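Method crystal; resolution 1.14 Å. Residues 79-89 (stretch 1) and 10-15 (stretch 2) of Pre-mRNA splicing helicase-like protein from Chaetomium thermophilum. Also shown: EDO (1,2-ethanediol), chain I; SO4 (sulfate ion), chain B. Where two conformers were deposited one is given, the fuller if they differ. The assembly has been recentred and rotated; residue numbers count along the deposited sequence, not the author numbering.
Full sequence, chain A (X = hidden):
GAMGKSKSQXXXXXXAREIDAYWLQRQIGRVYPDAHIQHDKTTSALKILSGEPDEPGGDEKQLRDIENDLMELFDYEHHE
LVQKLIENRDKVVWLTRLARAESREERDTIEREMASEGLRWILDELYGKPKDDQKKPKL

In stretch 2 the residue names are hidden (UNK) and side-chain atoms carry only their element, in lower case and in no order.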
# COMPACT_ATOMS: atom_id res chain seq x y z
N HIS A 79 13.89 3.76 4.53
CA HIS A 79 13.90 2.96 3.30
C HIS A 79 13.16 1.63 3.43
O HIS A 79 12.55 1.14 2.48
CB HIS A 79 15.33 2.72 2.75
CG HIS A 79 15.29 2.25 1.35
ND1 HIS A 79 15.24 3.12 0.28
CD2 HIS A 79 15.15 1.01 0.83
CE1 HIS A 79 15.14 2.42 -0.84
NE2 HIS A 79 15.10 1.14 -0.53
N GLU A 80 13.21 1.03 4.60
CA GLU A 80 12.48 -0.23 4.79
C GLU A 80 10.97 -0.04 4.57
O GLU A 80 10.31 -0.89 3.98
CB GLU A 80 12.78 -0.85 6.16
CG GLU A 80 14.21 -1.37 6.30
CD GLU A 80 14.40 -2.25 7.51
OE1 GLU A 80 13.47 -2.40 8.32
OE2 GLU A 80 15.50 -2.82 7.63
N LEU A 81 10.42 1.08 5.04
CA LEU A 81 9.00 1.35 4.84
C LEU A 81 8.77 1.59 3.35
O LEU A 81 7.81 1.07 2.77
CB LEU A 81 8.57 2.53 5.70
CG LEU A 81 7.13 2.99 5.47
CD1 LEU A 81 6.14 1.84 5.65
CD2 LEU A 81 6.79 4.08 6.46
N VAL A 82 9.63 2.39 2.73
CA VAL A 82 9.53 2.62 1.30
C VAL A 82 9.45 1.29 0.52
O VAL A 82 8.56 1.08 -0.31
CB VAL A 82 10.72 3.45 0.79
CG1 VAL A 82 10.73 3.49 -0.71
CG2 VAL A 82 10.66 4.85 1.36
N GLN A 83 10.39 0.37 0.79
CA GLN A 83 10.42 -0.92 0.04
C GLN A 83 9.20 -1.75 0.37
O GLN A 83 8.67 -2.40 -0.50
CB GLN A 83 11.67 -1.86 0.25
CG GLN A 83 11.62 -3.32 -0.55
CD GLN A 83 12.96 -4.18 -0.48
OE1 GLN A 83 13.93 -3.73 0.15
NE2 GLN A 83 13.01 -5.46 -1.10
N LYS A 84 8.76 -1.75 1.63
CA LYS A 84 7.56 -2.50 1.97
C LYS A 84 6.35 -2.04 1.14
O LYS A 84 5.55 -2.84 0.66
CB LYS A 84 7.25 -2.36 3.47
CG LYS A 84 6.01 -3.07 3.92
CD LYS A 84 5.89 -3.12 5.43
CE LYS A 84 4.68 -3.82 5.93
NZ LYS A 84 4.57 -3.56 7.39
N LEU A 85 6.22 -0.72 0.99
CA LEU A 85 5.11 -0.20 0.22
C LEU A 85 5.22 -0.57 -1.26
O LEU A 85 4.27 -0.98 -1.90
CB LEU A 85 5.02 1.33 0.39
CG LEU A 85 4.71 1.78 1.83
CD1 LEU A 85 4.62 3.30 1.86
CD2 LEU A 85 3.45 1.14 2.40
N ILE A 86 6.44 -0.46 -1.80
CA ILE A 86 6.64 -0.81 -3.20
C ILE A 86 6.40 -2.30 -3.47
O ILE A 86 5.73 -2.67 -4.43
CB ILE A 86 8.04 -0.40 -3.67
CG1 ILE A 86 8.17 1.12 -3.61
CG2 ILE A 86 8.31 -0.90 -5.06
CD1 ILE A 86 9.56 1.63 -3.96
N GLU A 87 6.90 -3.17 -2.60
CA GLU A 87 6.68 -4.61 -2.75
C GLU A 87 5.20 -4.95 -2.75
O GLU A 87 4.78 -5.92 -3.37
CB GLU A 87 7.37 -5.37 -1.62
CG GLU A 87 8.92 -5.31 -1.63
CD GLU A 87 9.57 -6.12 -2.72
OE1 GLU A 87 8.86 -6.73 -3.53
OE2 GLU A 87 10.83 -6.12 -2.75
N ASN A 88 4.42 -4.17 -2.01
CA ASN A 88 2.97 -4.34 -1.88
C ASN A 88 2.17 -3.31 -2.64
O ASN A 88 1.02 -3.06 -2.27
CB ASN A 88 2.62 -4.31 -0.39
CG ASN A 88 3.14 -5.52 0.36
OD1 ASN A 88 2.69 -6.64 0.09
ND2 ASN A 88 4.07 -5.31 1.24
N ARG A 89 2.71 -2.74 -3.70
CA ARG A 89 2.04 -1.60 -4.32
C ARG A 89 0.63 -1.94 -4.77
O ARG A 89 -0.28 -1.12 -4.58
CB ARG A 89 2.90 -1.02 -5.43
CG ARG A 89 3.28 -1.97 -6.52
CD ARG A 89 4.47 -1.44 -7.32
NE ARG A 89 4.92 -2.34 -8.38
CZ ARG A 89 5.71 -3.40 -8.21
NH1 ARG A 89 6.17 -3.73 -7.03
NH2 ARG A 89 6.04 -4.14 -9.25
N UNK A 10 9.51 -12.44 6.80
CA UNK A 10 9.30 -11.42 5.76
C UNK A 10 8.66 -10.18 6.37
O UNK A 10 7.45 -10.13 6.57
c UNK A 10 8.14 -10.97 3.53
o UNK A 10 8.68 -9.84 3.57
c UNK A 10 8.40 -11.97 4.65
o UNK A 10 7.36 -11.37 2.64
N UNK A 11 9.49 -9.18 6.65
CA UNK A 11 8.99 -7.95 7.28
C UNK A 11 8.01 -7.21 6.38
O UNK A 11 7.25 -6.33 6.85
c UNK A 11 12.18 -5.56 6.96
c UNK A 11 13.40 -6.43 7.18
c UNK A 11 10.17 -7.05 7.67
c UNK A 11 10.95 -6.41 6.50
n UNK A 11 13.94 -6.97 5.88
N UNK A 12 8.00 -7.54 5.10
CA UNK A 12 7.12 -6.84 4.19
C UNK A 12 5.77 -7.47 4.04
O UNK A 12 4.91 -6.87 3.38
n UNK A 12 9.95 -6.29 1.98
c UNK A 12 7.77 -6.74 2.83
o UNK A 12 9.22 -5.01 3.61
c UNK A 12 9.05 -5.95 2.84
N UNK A 13 5.54 -8.63 4.63
CA UNK A 13 4.28 -9.33 4.38
C UNK A 13 3.13 -8.62 5.09
O UNK A 13 3.24 -8.31 6.27
c UNK A 13 3.04 -11.49 4.38
c UNK A 13 0.84 -12.26 4.93
c UNK A 13 0.59 -12.54 3.63
c UNK A 13 4.33 -10.83 4.78
o UNK A 13 -0.63 -13.08 3.27
c UNK A 13 2.03 -11.74 5.31
c UNK A 13 2.78 -11.78 3.06
c UNK A 13 1.57 -12.33 2.68
N UNK A 14 2.03 -8.42 4.37
CA UNK A 14 0.80 -7.87 4.95
C UNK A 14 -0.34 -8.57 4.27
O UNK A 14 -0.43 -8.60 3.04
c UNK A 14 0.71 -6.33 4.77
c UNK A 14 -0.59 -5.82 5.36
c UNK A 14 0.87 -5.87 3.37
N UNK A 15 -1.20 -9.19 5.06
CA UNK A 15 -2.34 -9.91 4.50
C UNK A 15 -3.40 -8.91 4.03
O UNK A 15 -3.58 -7.85 4.62
c UNK A 15 -3.95 -11.79 4.95
n UNK A 15 -5.30 -11.49 4.88
c UNK A 15 -2.95 -10.87 5.54
c UNK A 15 -5.93 -12.50 4.31
n UNK A 15 -5.04 -13.44 4.02
c UNK A 15 -3.80 -13.02 4.41
C1 EDO I . 5.31 -9.15 -0.91
O1 EDO I . 5.00 -10.51 -1.24
C2 EDO I . 5.72 -9.24 0.54
O2 EDO I . 7.03 -9.72 0.62
S SO4 B . 7.73 -7.23 -7.91
O1 SO4 B . 6.51 -8.03 -7.94
O2 SO4 B . 7.82 -6.39 -9.13
O3 SO4 B . 7.64 -6.38 -6.73
O4 SO4 B . 8.82 -8.15 -7.85
O HOH W 1 7.06 -4.41 8.61
O HOH W 2 11.41 -3.38 3.96
O HOH W 3 2.57 -5.60 8.02
O HOH W 4 2.48 -8.95 1.57

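Position 10 has four side-chain atoms, two carbons with two oxygens on the second. None comes within contact range of the helix of stretch 1. One oxygen of position 10 accepts the backbone N of position 12 at 2.8 Å, and the other takes a 2.6 Å hydrogen bond from O2 of the ethanediol. A short carboxylate is Asp 10, and its work is local: its OD1 helps hold the turn that begins here.

Position 11 carries four carbons in a row ending in a nitrogen, an unbranched chain whose CA-to-CB bond points toward stretch 1. Its closest approach to the helix is by carbon: the third carbon of the chain at position 11 lies 3.7 Å from OE1 of Glu 80, and no salt bridge results. This is Lys 11. Its backbone O is the more telling atom, since water 1 donates to O of Lys 11 at 2.6 Å and accepts from NZ of Lys 84 at 2.9 Å.

Position 12 shows two carbons, the second bearing one oxygen and one nitrogen. The oxygen at position 12 lies 3.3 Å from CB of Lys 84, and the nitrogen at position 12 lies 3.9 Å from CG of Glu 87. The count alone would also fit the carboxylate of Asp 10, but the nitrogen makes it an amide: Asn 12. It loses more surface to the partner than any other residue here. Water 2 donates both to OD1 of Asn 12 (2.8 Å) and to O of Glu 80 (2.7 Å), tying the loop amide to a helix carbonyl.

Position 13 has one carbon, then a six-carbon ring bearing an oxygen. Its CA-to-CB bond points away from the helix, and its side chain makes no contact there: Tyr 13. Backbone N of Tyr 13 closes the type I turn on O of Asp 10 at 3.1 Å.

Position 14 holds three carbons, one carrying the other two, and its CA-to-CB bond points toward stretch 1. One of the two outer carbons of position 14 lies 3.8 Å from CG of Asn 88. This buried, beta-branched residue is Val 14.

Position 15 has one carbon and a five-membered ring of three carbons and two nitrogens. Its CA-to-CB bond points away, and its side chain is out of contact: His 15.

The contact works through backbone as much as side chains. At the end of the helix, ND2 of Asn 88 donates to O of Asn 12 at 2.8 Å and to O of Lys 84 at 2.9 Å, so one amide joins the loop to the helix's own carbonyl. OD1 of Asn 88 accepts from water 4 at 2.8 Å, which in turn accepts from N of Val 14 at 2.9 Å. The lesson is economical: one direct hydrogen bond, several bridging waters and a turn braced from within.

Stretch 2 (10-15) DKNYVH
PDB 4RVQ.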